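Local atomic coordinates of single-stranded-DNA-specific exonuclease RecJ (Thermus thermophilus, PDB entry 2ZXR), a protein that degrades single-stranded DNA exonucleolytically in the 5' to 3' direction, using divalent metal ions such as magnesium or manganese, and takes part in DNA repair. Residues M1-P13 against V525-I537. Residues are numbered along the deposited sequence; the frame is centred on the assembly and turned at random.
Sequences MRDRVRWRVLSLP and VDLRKPEALEGGI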
loop_
_atom_site.group_PDB
_atom_site.type_symbol
_atom_site.label_atom_id
_atom_site.label_comp_id
_atom_site.label_asym_id
_atom_site.label_seq_id
_atom_site.Cartn_x
_atom_site.Cartn_y
_atom_site.Cartn_z
ATOM N N MET A 1 11.571 6.720 -14.149
ATOM C CA MET A 1 10.556 7.749 -13.779
ATOM C C MET A 1 9.168 7.190 -14.083
ATOM O O MET A 1 8.335 7.013 -13.185
ATOM C CB MET A 1 10.770 9.019 -14.600
ATOM C CG MET A 1 12.185 9.562 -14.576
ATOM S SD MET A 1 12.420 10.901 -15.787
ATOM C CE MET A 1 11.606 12.303 -14.911
ATOM N N ARG A 2 8.945 6.930 -15.373
ATOM C CA ARG A 2 7.692 6.382 -15.898
ATOM C C ARG A 2 8.009 5.286 -16.924
ATOM O O ARG A 2 7.160 4.442 -17.243
ATOM C CB ARG A 2 6.843 7.493 -16.543
ATOM C CG ARG A 2 7.601 8.506 -17.431
ATOM C CD ARG A 2 8.201 7.879 -18.685
ATOM N NE ARG A 2 9.599 7.491 -18.499
ATOM C CZ ARG A 2 10.607 8.349 -18.364
ATOM N NH1 ARG A 2 10.384 9.656 -18.397
ATOM N NH2 ARG A 2 11.842 7.897 -18.189
ATOM N N ASP A 3 9.242 5.306 -17.425
ATOM C CA ASP A 3 9.698 4.320 -18.395
ATOM C C ASP A 3 10.307 3.128 -17.651
ATOM O O ASP A 3 10.723 2.132 -18.262
ATOM C CB ASP A 3 10.721 4.960 -19.335
ATOM C CG ASP A 3 11.365 3.959 -20.261
ATOM O OD1 ASP A 3 12.279 3.231 -19.809
ATOM O OD2 ASP A 3 10.953 3.898 -21.439
ATOM N N ARG A 4 10.366 3.240 -16.325
ATOM C CA ARG A 4 10.878 2.166 -15.486
ATOM C C ARG A 4 9.741 1.677 -14.567
ATOM O O ARG A 4 9.980 1.164 -13.469
ATOM C CB ARG A 4 12.090 2.649 -14.671
ATOM C CG ARG A 4 13.399 2.633 -15.464
ATOM C CD ARG A 4 14.592 3.104 -14.651
ATOM N NE ARG A 4 14.579 4.548 -14.450
ATOM C CZ ARG A 4 14.655 5.136 -13.261
ATOM N NH1 ARG A 4 14.745 4.398 -12.153
ATOM N NH2 ARG A 4 14.658 6.463 -13.182
ATOM N N VAL A 5 8.507 1.841 -15.045
ATOM C CA VAL A 5 7.302 1.430 -14.332
ATOM C C VAL A 5 6.695 0.209 -15.024
ATOM O O VAL A 5 6.244 0.309 -16.155
ATOM C CB VAL A 5 6.211 2.546 -14.340
ATOM C CG1 VAL A 5 4.957 2.064 -13.600
ATOM C CG2 VAL A 5 6.748 3.821 -13.705
ATOM N N ARG A 6 6.672 -0.928 -14.343
ATOM C CA ARG A 6 6.104 -2.151 -14.911
ATOM C C ARG A 6 4.717 -2.440 -14.331
ATOM O O ARG A 6 4.527 -2.355 -13.117
ATOM C CB ARG A 6 7.005 -3.362 -14.595
ATOM C CG ARG A 6 8.248 -3.539 -15.477
ATOM C CD ARG A 6 9.059 -2.259 -15.611
ATOM N NE ARG A 6 10.482 -2.510 -15.854
ATOM C CZ ARG A 6 11.222 -1.829 -16.724
ATOM N NH1 ARG A 6 10.675 -0.860 -17.455
ATOM N NH2 ARG A 6 12.525 -2.080 -16.825
ATOM N N TRP A 7 3.754 -2.765 -15.187
ATOM C CA TRP A 7 2.424 -3.140 -14.705
ATOM C C TRP A 7 2.362 -4.670 -14.677
ATOM O O TRP A 7 2.784 -5.335 -15.622
ATOM C CB TRP A 7 1.334 -2.628 -15.630
ATOM C CG TRP A 7 1.128 -1.149 -15.589
ATOM C CD1 TRP A 7 2.041 -0.199 -15.239
ATOM C CD2 TRP A 7 -0.034 -0.451 -16.017
ATOM N NE1 TRP A 7 1.518 1.056 -15.436
ATOM C CE2 TRP A 7 0.246 0.930 -15.913
ATOM C CE3 TRP A 7 -1.290 -0.857 -16.487
ATOM C CZ2 TRP A 7 -0.678 1.907 -16.259
ATOM C CZ3 TRP A 7 -2.219 0.122 -16.834
ATOM C CH2 TRP A 7 -1.905 1.487 -16.718
ATOM N N ARG A 8 1.848 -5.217 -13.586
ATOM C CA ARG A 8 1.709 -6.650 -13.423
ATOM C C ARG A 8 0.298 -7.010 -12.950
ATOM O O ARG A 8 -0.298 -6.305 -12.116
ATOM C CB ARG A 8 2.718 -7.175 -12.405
ATOM C CG ARG A 8 2.412 -8.604 -11.959
ATOM C CD ARG A 8 3.458 -9.146 -11.002
ATOM N NE ARG A 8 4.800 -9.113 -11.586
ATOM C CZ ARG A 8 5.248 -9.962 -12.511
ATOM N NH1 ARG A 8 4.458 -10.928 -12.967
ATOM N NH2 ARG A 8 6.487 -9.844 -12.986
ATOM N N VAL A 9 -0.228 -8.112 -13.474
ATOM C CA VAL A 9 -1.552 -8.570 -13.084
ATOM C C VAL A 9 -1.406 -9.680 -12.062
ATOM O O VAL A 9 -0.729 -10.685 -12.315
ATOM C CB VAL A 9 -2.342 -9.108 -14.292
ATOM C CG1 VAL A 9 -3.717 -9.556 -13.848
ATOM C CG2 VAL A 9 -2.466 -8.033 -15.354
ATOM N N LEU A 10 -2.020 -9.512 -10.902
ATOM C CA LEU A 10 -1.935 -10.534 -9.872
ATOM C C LEU A 10 -2.463 -11.885 -10.392
ATOM O O LEU A 10 -3.433 -11.947 -11.151
ATOM C CB LEU A 10 -2.715 -10.101 -8.618
ATOM C CG LEU A 10 -2.349 -8.734 -8.001
ATOM C CD1 LEU A 10 -2.886 -8.672 -6.551
ATOM C CD2 LEU A 10 -0.830 -8.528 -8.005
ATOM N N SER A 11 -1.826 -12.963 -9.956
ATOM C CA SER A 11 -2.175 -14.308 -10.388
ATOM C C SER A 11 -3.575 -14.742 -9.980
ATOM O O SER A 11 -4.116 -14.255 -8.982
ATOM C CB SER A 11 -1.184 -15.288 -9.777
ATOM O OG SER A 11 -1.424 -15.369 -8.375
ATOM N N LEU A 12 -4.171 -15.657 -10.741
ATOM C CA LEU A 12 -5.489 -16.159 -10.352
ATOM C C LEU A 12 -5.218 -17.262 -9.335
ATOM O O LEU A 12 -4.290 -18.084 -9.499
ATOM C CB LEU A 12 -6.278 -16.734 -11.538
ATOM C CG LEU A 12 -6.594 -15.772 -12.687
ATOM C CD1 LEU A 12 -7.477 -16.474 -13.726
ATOM C CD2 LEU A 12 -7.266 -14.530 -12.155
ATOM N N PRO A 13 -5.997 -17.284 -8.246
ATOM C CA PRO A 13 -5.757 -18.338 -7.253
ATOM C C PRO A 13 -6.396 -19.642 -7.711
ATOM O O PRO A 13 -7.134 -19.667 -8.705
ATOM C CB PRO A 13 -6.434 -17.784 -5.998
ATOM C CG PRO A 13 -7.622 -17.072 -6.564
ATOM C CD PRO A 13 -7.072 -16.372 -7.814
ATOM N N VAL A 525 -4.622 6.168 -11.171
ATOM C CA VAL A 525 -3.363 6.386 -10.468
ATOM C C VAL A 525 -2.272 6.371 -11.546
ATOM O O VAL A 525 -1.257 7.075 -11.435
ATOM C CB VAL A 525 -3.054 5.308 -9.384
ATOM C CG1 VAL A 525 -4.198 5.224 -8.388
ATOM C CG2 VAL A 525 -2.815 3.976 -10.022
ATOM N N ASP A 526 -2.449 5.548 -12.574
ATOM C CA ASP A 526 -1.494 5.569 -13.680
ATOM C C ASP A 526 -2.298 5.360 -14.949
ATOM O O ASP A 526 -3.367 4.741 -14.926
ATOM C CB ASP A 526 -0.382 4.516 -13.567
ATOM C CG ASP A 526 0.854 4.874 -14.434
ATOM O OD1 ASP A 526 0.857 5.956 -15.075
ATOM O OD2 ASP A 526 1.832 4.086 -14.482
ATOM N N LEU A 527 -1.782 5.899 -16.045
ATOM C CA LEU A 527 -2.447 5.834 -17.339
ATOM C C LEU A 527 -1.374 5.815 -18.435
ATOM O O LEU A 527 -0.374 6.549 -18.341
ATOM C CB LEU A 527 -3.356 7.060 -17.462
ATOM C CG LEU A 527 -4.073 7.456 -18.746
ATOM C CD1 LEU A 527 -4.962 8.648 -18.422
ATOM C CD2 LEU A 527 -3.071 7.841 -19.836
ATOM N N ARG A 528 -1.584 4.995 -19.472
ATOM C CA ARG A 528 -0.594 4.882 -20.540
ATOM C C ARG A 528 -1.088 4.248 -21.846
ATOM O O ARG A 528 -2.178 3.679 -21.920
ATOM C CB ARG A 528 0.581 4.043 -20.041
ATOM C CG ARG A 528 0.207 2.572 -19.876
ATOM C CD ARG A 528 1.367 1.692 -19.424
ATOM N NE ARG A 528 1.003 0.273 -19.468
ATOM C CZ ARG A 528 1.832 -0.726 -19.171
ATOM N NH1 ARG A 528 3.079 -0.468 -18.804
ATOM N NH2 ARG A 528 1.416 -1.982 -19.238
ATOM N N LYS A 529 -0.264 4.358 -22.879
ATOM C CA LYS A 529 -0.564 3.730 -24.153
ATOM C C LYS A 529 -0.250 2.285 -23.785
ATOM O O LYS A 529 0.722 2.030 -23.084
ATOM C CB LYS A 529 0.392 4.234 -25.234
ATOM C CG LYS A 529 0.452 3.372 -26.490
ATOM C CD LYS A 529 1.418 3.970 -27.520
ATOM C CE LYS A 529 1.488 3.128 -28.786
ATOM N NZ LYS A 529 1.851 1.717 -28.474
ATOM N N PRO A 530 -1.066 1.325 -24.237
ATOM C CA PRO A 530 -0.823 -0.087 -23.906
ATOM C C PRO A 530 0.630 -0.512 -24.084
ATOM O O PRO A 530 1.290 -0.095 -25.023
ATOM C CB PRO A 530 -1.773 -0.823 -24.848
ATOM C CG PRO A 530 -2.912 0.162 -24.992
ATOM C CD PRO A 530 -2.184 1.462 -25.183
ATOM N N GLU A 531 1.134 -1.339 -23.177
ATOM C CA GLU A 531 2.517 -1.792 -23.263
ATOM C C GLU A 531 2.693 -3.173 -22.656
ATOM O O GLU A 531 1.722 -3.877 -22.364
ATOM C CB GLU A 531 3.441 -0.813 -22.528
ATOM C CG GLU A 531 3.401 0.605 -23.087
ATOM C CD GLU A 531 4.139 1.624 -22.221
ATOM O OE1 GLU A 531 4.033 2.842 -22.516
ATOM O OE2 GLU A 531 4.821 1.209 -21.252
ATOM N N ALA A 532 3.952 -3.548 -22.465
ATOM C CA ALA A 532 4.279 -4.830 -21.871
ATOM C C ALA A 532 3.405 -4.919 -20.633
ATOM O O ALA A 532 3.211 -3.917 -19.934
ATOM C CB ALA A 532 5.765 -4.872 -21.481
ATOM N N LEU A 533 2.868 -6.106 -20.375
ATOM C CA LEU A 533 2.005 -6.319 -19.224
ATOM C C LEU A 533 2.433 -7.636 -18.605
ATOM O O LEU A 533 2.289 -8.673 -19.226
ATOM C CB LEU A 533 0.557 -6.400 -19.698
ATOM C CG LEU A 533 -0.562 -5.974 -18.748
ATOM C CD1 LEU A 533 -1.923 -6.294 -19.388
ATOM C CD2 LEU A 533 -0.398 -6.687 -17.417
ATOM N N GLU A 534 2.974 -7.595 -17.393
ATOM C CA GLU A 534 3.426 -8.806 -16.724
ATOM C C GLU A 534 2.298 -9.625 -16.108
ATOM O O GLU A 534 1.263 -9.085 -15.710
ATOM C CB GLU A 534 4.435 -8.458 -15.633
ATOM C CG GLU A 534 5.638 -7.678 -16.125
ATOM C CD GLU A 534 6.890 -7.982 -15.317
ATOM O OE1 GLU A 534 6.959 -7.571 -14.131
ATOM O OE2 GLU A 534 7.803 -8.647 -15.870
ATOM N N GLY A 535 2.496 -10.934 -16.037
ATOM C CA GLY A 535 1.494 -11.794 -15.445
ATOM C C GLY A 535 1.174 -13.035 -16.242
ATOM O O GLY A 535 1.630 -13.205 -17.365
ATOM N N GLY A 536 0.365 -13.908 -15.656
ATOM C CA GLY A 536 -0.008 -15.127 -16.342
ATOM C C GLY A 536 0.907 -16.261 -15.947
ATOM O O GLY A 536 1.801 -16.076 -15.128
ATOM N N ILE A 537 0.692 -17.432 -16.533
ATOM C CA ILE A 537 1.505 -18.605 -16.224
ATOM C C ILE A 537 2.384 -18.950 -17.442
ATOM O O ILE A 537 2.348 -18.246 -18.464
ATOM C CB ILE A 537 0.588 -19.798 -15.926
ATOM C CG1 ILE A 537 -0.307 -20.045 -17.149
ATOM C CG2 ILE A 537 -0.268 -19.520 -14.675
ATOM C CD1 ILE A 537 -1.215 -21.206 -17.007
HETATM O O HOH W 1 4.595 1.897 -17.825
HETATM O O HOH W 2 -1.106 -12.970 -13.396
#
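The guanidinium of R528 lies flat on one face of the W7 indole, planes 5° apart; E531 CB covers the other face of the guanidinium, and a water bridging R528 NH1 to V5 O lies at the guanidinium's edge, in plane. This cation-pi stack, R528 CZ 3.7 Å from the centroid of the five-membered W7 ring, ties strand 517-528, which belongs largely to the OB domain, to the N-terminal strand 5-9, at the edge of the same sheet. Extended from CG to NE, R528 runs along the indole, and CD makes a CH-pi contact with the six-membered ring. Two further ties limit guanidinium rotation, NH2 donating to A532 O and NE pairing with E504: an example of an arginine held flat on an indole by partners of its own nitrogens. At the indole edge, W7 NE1 donates to D526 OD2 over 3.2 Å, near the ring plane but above the carboxylate's.

Residues 533-535 run beside strand 5-9 through a single R8-E534 bridge. E534 N reaches W7 O and V9 N meets E534 O, both at 2.9 Å. E534 CB lies over one face of the R8 guanidinium, toward its rim; with CG anti to the backbone N (chi1 167°) and a bend at chi3, R8 brings NH2 to E534 OE1 at 2.6 Å, a salt bridge. A water accepts from G536 N and donates to V9 O at 2.6 Å.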